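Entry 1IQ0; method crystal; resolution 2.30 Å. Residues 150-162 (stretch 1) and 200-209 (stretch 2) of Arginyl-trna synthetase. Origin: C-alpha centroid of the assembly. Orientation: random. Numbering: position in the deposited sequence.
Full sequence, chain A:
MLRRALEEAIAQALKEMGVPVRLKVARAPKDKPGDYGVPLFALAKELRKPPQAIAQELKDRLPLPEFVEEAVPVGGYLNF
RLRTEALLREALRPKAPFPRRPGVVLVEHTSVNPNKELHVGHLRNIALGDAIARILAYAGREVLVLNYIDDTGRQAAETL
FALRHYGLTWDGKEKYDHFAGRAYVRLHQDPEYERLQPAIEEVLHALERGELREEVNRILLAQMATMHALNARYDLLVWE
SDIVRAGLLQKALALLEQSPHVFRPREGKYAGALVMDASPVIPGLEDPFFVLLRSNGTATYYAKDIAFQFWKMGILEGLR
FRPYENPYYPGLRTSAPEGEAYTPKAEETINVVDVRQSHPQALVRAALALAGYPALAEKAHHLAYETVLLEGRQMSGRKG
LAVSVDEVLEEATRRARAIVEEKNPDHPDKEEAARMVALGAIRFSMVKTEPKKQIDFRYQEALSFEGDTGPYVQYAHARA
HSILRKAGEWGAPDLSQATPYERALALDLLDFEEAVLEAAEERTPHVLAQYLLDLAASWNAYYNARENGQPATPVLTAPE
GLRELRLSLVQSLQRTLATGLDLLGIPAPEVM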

ATOM      1  N   ASP A 150       8.671 -16.595  -9.650  1.00 17.57           N
ATOM      2  CA  ASP A 150       8.339 -17.972 -10.020  1.00 19.42           C
ATOM      3  C   ASP A 150       9.139 -18.339 -11.277  1.00 17.63           C
ATOM      4  O   ASP A 150       8.607 -18.374 -12.383  1.00 18.26           O
ATOM      5  CB  ASP A 150       6.830 -18.092 -10.292  1.00 12.76           C
ATOM      6  CG  ASP A 150       6.375 -19.547 -10.471  1.00 18.31           C
ATOM      7  OD1 ASP A 150       7.235 -20.438 -10.512  1.00 19.80           O
ATOM      8  OD2 ASP A 150       5.155 -19.801 -10.579  1.00 21.11           O
ATOM      9  N   ASP A 151      10.423 -18.613 -11.102  1.00 14.23           N
ATOM     10  CA  ASP A 151      11.278 -18.931 -12.236  1.00 17.51           C
ATOM     11  C   ASP A 151      11.166 -20.355 -12.775  1.00 18.51           C
ATOM     12  O   ASP A 151      11.854 -20.691 -13.729  1.00 17.18           O
ATOM     13  CB  ASP A 151      12.741 -18.644 -11.889  1.00 16.94           C
ATOM     14  CG  ASP A 151      13.250 -19.514 -10.767  1.00 26.02           C
ATOM     15  OD1 ASP A 151      14.431 -19.916 -10.821  1.00 28.19           O
ATOM     16  OD2 ASP A 151      12.471 -19.784  -9.827  1.00 23.63           O
ATOM     17  N   THR A 152      10.312 -21.185 -12.176  1.00 19.89           N
ATOM     18  CA  THR A 152      10.141 -22.558 -12.642  1.00 19.98           C
ATOM     19  C   THR A 152       8.718 -22.770 -13.143  1.00 19.27           C
ATOM     20  O   THR A 152       8.284 -23.905 -13.346  1.00 20.57           O
ATOM     21  CB  THR A 152      10.394 -23.594 -11.513  1.00 19.70           C
ATOM     22  OG1 THR A 152       9.375 -23.474 -10.514  1.00 21.69           O
ATOM     23  CG2 THR A 152      11.747 -23.369 -10.871  1.00 15.03           C
ATOM     24  N   GLY A 153       7.994 -21.679 -13.351  1.00 15.19           N
ATOM     25  CA  GLY A 153       6.609 -21.801 -13.782  1.00 16.81           C
ATOM     26  C   GLY A 153       6.398 -22.118 -15.247  1.00 20.51           C
ATOM     27  O   GLY A 153       7.234 -21.809 -16.090  1.00 20.69           O
ATOM     28  N   ARG A 154       5.265 -22.744 -15.545  1.00 25.43           N
ATOM     29  CA  ARG A 154       4.926 -23.088 -16.916  1.00 27.84           C
ATOM     30  C   ARG A 154       4.899 -21.840 -17.797  1.00 25.49           C
ATOM     31  O   ARG A 154       5.263 -21.901 -18.970  1.00 26.14           O
ATOM     32  CB  ARG A 154       3.565 -23.785 -16.980  1.00 30.20           C
ATOM     33  CG  ARG A 154       3.114 -24.078 -18.409  1.00 38.39           C
ATOM     34  CD  ARG A 154       1.777 -24.798 -18.476  1.00 43.91           C
ATOM     35  NE  ARG A 154       1.932 -26.240 -18.645  1.00 49.37           N
ATOM     36  CZ  ARG A 154       2.348 -27.065 -17.692  1.00 49.40           C
ATOM     37  NH1 ARG A 154       2.652 -26.591 -16.492  1.00 52.33           N
ATOM     38  NH2 ARG A 154       2.456 -28.365 -17.934  1.00 47.76           N
ATOM     39  N   GLN A 155       4.471 -20.709 -17.239  1.00 22.56           N
ATOM     40  CA  GLN A 155       4.418 -19.479 -18.026  1.00 24.81           C
ATOM     41  C   GLN A 155       5.803 -19.077 -18.518  1.00 22.54           C
ATOM     42  O   GLN A 155       5.954 -18.636 -19.659  1.00 20.63           O
ATOM     43  CB  GLN A 155       3.780 -18.345 -17.219  1.00 29.34           C
ATOM     44  CG  GLN A 155       2.309 -18.589 -16.911  1.00 33.76           C
ATOM     45  CD  GLN A 155       1.517 -18.996 -18.149  1.00 39.74           C
ATOM     46  OE1 GLN A 155       1.392 -18.228 -19.106  1.00 42.29           O
ATOM     47  NE2 GLN A 155       0.986 -20.219 -18.136  1.00 40.82           N
ATOM     48  N   ALA A 156       6.812 -19.236 -17.668  1.00 19.51           N
ATOM     49  CA  ALA A 156       8.181 -18.907 -18.054  1.00 19.38           C
ATOM     50  C   ALA A 156       8.680 -19.954 -19.054  1.00 22.14           C
ATOM     51  O   ALA A 156       9.447 -19.648 -19.970  1.00 22.78           O
ATOM     52  CB  ALA A 156       9.086 -18.888 -16.831  1.00 11.31           C
ATOM     53  N   ALA A 157       8.253 -21.197 -18.874  1.00 21.17           N
ATOM     54  CA  ALA A 157       8.671 -22.253 -19.787  1.00 20.81           C
ATOM     55  C   ALA A 157       8.114 -21.974 -21.180  1.00 19.86           C
ATOM     56  O   ALA A 157       8.803 -22.154 -22.177  1.00 18.45           O
ATOM     57  CB  ALA A 157       8.180 -23.619 -19.290  1.00  9.17           C
ATOM     58  N   GLU A 158       6.866 -21.523 -21.248  1.00 20.91           N
ATOM     59  CA  GLU A 158       6.266 -21.255 -22.545  1.00 20.46           C
ATOM     60  C   GLU A 158       6.977 -20.172 -23.324  1.00 22.14           C
ATOM     61  O   GLU A 158       7.159 -20.311 -24.531  1.00 21.83           O
ATOM     62  CB  GLU A 158       4.789 -20.897 -22.406  1.00 22.51           C
ATOM     63  CG  GLU A 158       3.950 -22.018 -21.854  1.00 25.91           C
ATOM     64  CD  GLU A 158       2.467 -21.789 -22.049  1.00 31.28           C
ATOM     65  OE1 GLU A 158       1.994 -20.655 -21.823  1.00 33.69           O
ATOM     66  OE2 GLU A 158       1.770 -22.750 -22.421  1.00 33.02           O
ATOM     67  N   THR A 159       7.398 -19.096 -22.659  1.00 17.63           N
ATOM     68  CA  THR A 159       8.067 -18.044 -23.410  1.00 21.65           C
ATOM     69  C   THR A 159       9.460 -18.482 -23.831  1.00 19.52           C
ATOM     70  O   THR A 159       9.872 -18.214 -24.957  1.00 21.50           O
ATOM     71  CB  THR A 159       8.162 -16.706 -22.629  1.00 31.14           C
ATOM     72  OG1 THR A 159       9.137 -16.814 -21.590  1.00 35.29           O
ATOM     73  CG2 THR A 159       6.831 -16.357 -22.029  1.00 21.60           C
ATOM     74  N   LEU A 160      10.187 -19.153 -22.942  1.00 28.66           N
ATOM     75  CA  LEU A 160      11.528 -19.615 -23.292  1.00 27.61           C
ATOM     76  C   LEU A 160      11.447 -20.618 -24.447  1.00 25.07           C
ATOM     77  O   LEU A 160      12.309 -20.642 -25.319  1.00 26.26           O
ATOM     78  CB  LEU A 160      12.219 -20.248 -22.082  1.00 22.32           C
ATOM     79  CG  LEU A 160      12.499 -19.268 -20.936  1.00 21.82           C
ATOM     80  CD1 LEU A 160      13.285 -19.963 -19.817  1.00 22.14           C
ATOM     81  CD2 LEU A 160      13.285 -18.087 -21.479  1.00 21.57           C
ATOM     82  N   PHE A 161      10.405 -21.442 -24.450  1.00 18.90           N
ATOM     83  CA  PHE A 161      10.222 -22.403 -25.527  1.00 23.04           C
ATOM     84  C   PHE A 161       9.945 -21.648 -26.833  1.00 24.96           C
ATOM     85  O   PHE A 161      10.555 -21.932 -27.867  1.00 24.17           O
ATOM     86  CB  PHE A 161       9.045 -23.333 -25.236  1.00 25.33           C
ATOM     87  CG  PHE A 161       8.619 -24.146 -26.425  1.00 30.37           C
ATOM     88  CD1 PHE A 161       9.416 -25.189 -26.892  1.00 27.98           C
ATOM     89  CD2 PHE A 161       7.452 -23.830 -27.114  1.00 30.61           C
ATOM     90  CE1 PHE A 161       9.061 -25.905 -28.033  1.00 27.72           C
ATOM     91  CE2 PHE A 161       7.085 -24.538 -28.256  1.00 32.77           C
ATOM     92  CZ  PHE A 161       7.894 -25.580 -28.717  1.00 30.64           C
ATOM     93  N   ALA A 162       9.024 -20.685 -26.773  1.00 29.26           N
ATOM     94  CA  ALA A 162       8.659 -19.890 -27.943  1.00 29.24           C
ATOM     95  C   ALA A 162       9.859 -19.173 -28.571  1.00 29.23           C
ATOM     96  O   ALA A 162       9.999 -19.142 -29.792  1.00 29.03           O
ATOM     97  CB  ALA A 162       7.583 -18.873 -27.570  1.00 15.46           C
ATOM     98  N   ILE A 200       6.966 -28.282 -25.015  1.00 24.08           N
ATOM     99  CA  ILE A 200       6.960 -27.304 -23.929  1.00 25.31           C
ATOM    100  C   ILE A 200       7.291 -27.988 -22.595  1.00 25.31           C
ATOM    101  O   ILE A 200       8.012 -27.426 -21.770  1.00 24.86           O
ATOM    102  CB  ILE A 200       5.586 -26.588 -23.832  1.00 22.60           C
ATOM    103  CG1 ILE A 200       5.439 -25.600 -24.996  1.00 20.57           C
ATOM    104  CG2 ILE A 200       5.451 -25.885 -22.495  1.00 20.01           C
ATOM    105  CD1 ILE A 200       4.062 -24.964 -25.093  1.00 17.65           C
ATOM    106  N   GLU A 201       6.776 -29.202 -22.396  1.00 27.35           N
ATOM    107  CA  GLU A 201       7.039 -29.950 -21.165  1.00 27.69           C
ATOM    108  C   GLU A 201       8.538 -30.207 -20.997  1.00 27.27           C
ATOM    109  O   GLU A 201       9.048 -30.223 -19.873  1.00 28.15           O
ATOM    110  CB  GLU A 201       6.301 -31.297 -21.166  1.00 35.69           C
ATOM    111  CG  GLU A 201       4.788 -31.206 -21.306  1.00 43.78           C
ATOM    112  CD  GLU A 201       4.100 -30.574 -20.101  1.00 48.26           C
ATOM    113  OE1 GLU A 201       2.875 -30.336 -20.184  1.00 52.16           O
ATOM    114  OE2 GLU A 201       4.770 -30.322 -19.075  1.00 49.30           O
ATOM    115  N   GLU A 202       9.237 -30.414 -22.113  1.00 26.26           N
ATOM    116  CA  GLU A 202      10.675 -30.665 -22.076  1.00 26.17           C
ATOM    117  C   GLU A 202      11.427 -29.455 -21.539  1.00 23.69           C
ATOM    118  O   GLU A 202      12.397 -29.602 -20.798  1.00 22.94           O
ATOM    119  CB  GLU A 202      11.206 -31.025 -23.472  1.00 32.68           C
ATOM    120  CG  GLU A 202      10.937 -32.461 -23.886  1.00 39.66           C
ATOM    121  CD  GLU A 202      11.516 -32.796 -25.248  1.00 48.45           C
ATOM    122  OE1 GLU A 202      12.722 -32.543 -25.466  1.00 54.08           O
ATOM    123  OE2 GLU A 202      10.766 -33.319 -26.102  1.00 51.93           O
ATOM    124  N   VAL A 203      11.001 -28.256 -21.930  1.00 26.80           N
ATOM    125  CA  VAL A 203      11.654 -27.052 -21.433  1.00 25.28           C
ATOM    126  C   VAL A 203      11.265 -26.854 -19.970  1.00 23.12           C
ATOM    127  O   VAL A 203      12.083 -26.429 -19.155  1.00 24.49           O
ATOM    128  CB  VAL A 203      11.246 -25.801 -22.242  1.00 22.42           C
ATOM    129  CG1 VAL A 203      11.784 -24.546 -21.564  1.00 22.10           C
ATOM    130  CG2 VAL A 203      11.800 -25.903 -23.674  1.00 18.27           C
ATOM    131  N   LEU A 204      10.022 -27.192 -19.638  1.00 21.10           N
ATOM    132  CA  LEU A 204       9.534 -27.042 -18.272  1.00 22.55           C
ATOM    133  C   LEU A 204      10.390 -27.892 -17.332  1.00 20.03           C
ATOM    134  O   LEU A 204      10.725 -27.467 -16.228  1.00 21.04           O
ATOM    135  CB  LEU A 204       8.073 -27.493 -18.166  1.00 20.62           C
ATOM    136  CG  LEU A 204       7.120 -26.733 -17.229  1.00 21.88           C
ATOM    137  CD1 LEU A 204       5.984 -27.675 -16.808  1.00 14.68           C
ATOM    138  CD2 LEU A 204       7.853 -26.192 -16.005  1.00 18.89           C
ATOM    139  N   HIS A 205      10.724 -29.102 -17.776  1.00 21.51           N
ATOM    140  CA  HIS A 205      11.546 -30.015 -16.985  1.00 18.96           C
ATOM    141  C   HIS A 205      12.927 -29.392 -16.737  1.00 18.18           C
ATOM    142  O   HIS A 205      13.433 -29.409 -15.616  1.00 20.14           O
ATOM    143  CB  HIS A 205      11.697 -31.355 -17.718  1.00 19.27           C
ATOM    144  CG  HIS A 205      12.513 -32.367 -16.974  1.00 24.58           C
ATOM    145  ND1 HIS A 205      13.745 -32.805 -17.418  1.00 24.83           N
ATOM    146  CD2 HIS A 205      12.269 -33.036 -15.822  1.00 20.61           C
ATOM    147  CE1 HIS A 205      14.221 -33.703 -16.572  1.00 23.48           C
ATOM    148  NE2 HIS A 205      13.345 -33.860 -15.595  1.00 24.84           N
ATOM    149  N   ALA A 206      13.535 -28.841 -17.783  1.00 20.89           N
ATOM    150  CA  ALA A 206      14.843 -28.216 -17.634  1.00 19.45           C
ATOM    151  C   ALA A 206      14.721 -26.971 -16.756  1.00 20.86           C
ATOM    152  O   ALA A 206      15.607 -26.670 -15.954  1.00 21.73           O
ATOM    153  CB  ALA A 206      15.418 -27.846 -19.008  1.00 18.06           C
ATOM    154  N   LEU A 207      13.617 -26.248 -16.909  1.00 20.40           N
ATOM    155  CA  LEU A 207      13.392 -25.050 -16.120  1.00 20.33           C
ATOM    156  C   LEU A 207      13.291 -25.456 -14.649  1.00 17.74           C
ATOM    157  O   LEU A 207      13.929 -24.849 -13.784  1.00 18.98           O
ATOM    158  CB  LEU A 207      12.099 -24.358 -16.560  1.00 19.39           C
ATOM    159  CG  LEU A 207      11.840 -22.983 -15.940  1.00 18.23           C
ATOM    160  CD1 LEU A 207      12.829 -21.966 -16.512  1.00 14.28           C
ATOM    161  CD2 LEU A 207      10.405 -22.550 -16.247  1.00 15.90           C
ATOM    162  N   GLU A 208      12.498 -26.490 -14.379  1.00 21.97           N
ATOM    163  CA  GLU A 208      12.311 -26.979 -13.014  1.00 21.85           C
ATOM    164  C   GLU A 208      13.617 -27.463 -12.377  1.00 21.95           C
ATOM    165  O   GLU A 208      13.763 -27.425 -11.160  1.00 18.61           O
ATOM    166  CB  GLU A 208      11.243 -28.089 -12.987  1.00 20.75           C
ATOM    167  CG  GLU A 208       9.809 -27.549 -13.185  1.00 20.29           C
ATOM    168  CD  GLU A 208       8.727 -28.621 -13.198  1.00 26.01           C
ATOM    169  OE1 GLU A 208       9.033 -29.819 -13.043  1.00 27.75           O
ATOM    170  OE2 GLU A 208       7.546 -28.261 -13.368  1.00 24.81           O
ATOM    171  N   ARG A 209      14.572 -27.893 -13.197  1.00 19.16           N
ATOM    172  CA  ARG A 209      15.865 -28.364 -12.690  1.00 19.53           C
ATOM    173  C   ARG A 209      16.789 -27.184 -12.387  1.00 19.37           C
ATOM    174  O   ARG A 209      17.930 -27.373 -11.967  1.00 22.83           O
ATOM    175  CB  ARG A 209      16.549 -29.263 -13.719  1.00 22.21           C
ATOM    176  CG  ARG A 209      15.726 -30.456 -14.165  1.00 23.82           C
ATOM    177  CD  ARG A 209      16.454 -31.235 -15.253  1.00 26.00           C
ATOM    178  NE  ARG A 209      16.895 -32.515 -14.732  1.00 36.29           N
ATOM    179  CZ  ARG A 209      18.150 -32.836 -14.452  1.00 31.83           C
ATOM    180  NH1 ARG A 209      19.139 -31.979 -14.653  1.00 29.61           N
ATOM    181  NH2 ARG A 209      18.396 -34.014 -13.923  1.00 32.03           N
TER
HETATM  182  O   HOH W   1       6.688 -25.817 -12.613  1.00 36.25           O

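An apolar side chain can lie close against backbone atoms as well as against other side chains, as Leu207 does here around the turn that leads into the opposing helix and its first turn. Its CG lies 3.2 Å from Asp151 O, and its CD2 lies 3.3 Å from Gly153 O, the N-cap residue's carbonyl, and 3.7 Å from Ala157 N. The type I turn from Asp150 to Gly153 leads into the helix, and Leu207 lies against its carbonyls.

The helices 154-162 and 200-208 run at 118° to each other, with axes approaching to 8.6 Å. Ala157 points toward the other stretch, and its CB sits 3.8 Å from Leu204 CA, in van der Waals contact with the backbone. Farther along, Phe161 supplies an aromatic surface. Ile200 CG1 lies over one ring face, 3.9 Å from the Phe161 ring centroid, in a CH-pi contact, while Val203 CG2 meets the ring edge, 4.1 Å from Phe161 CD1.

Polar links are few. Arg154 reaches across to form a salt bridge, its NH2 donating to Glu201 OE1 at 3.0 Å, while Leu204 CD1 covers one face of the guanidinium. A water donates to both Thr152 O (2.6 Å) and Glu208 OE2 (2.7 Å), bridging the stretches where no direct hydrogen bond joins these residues.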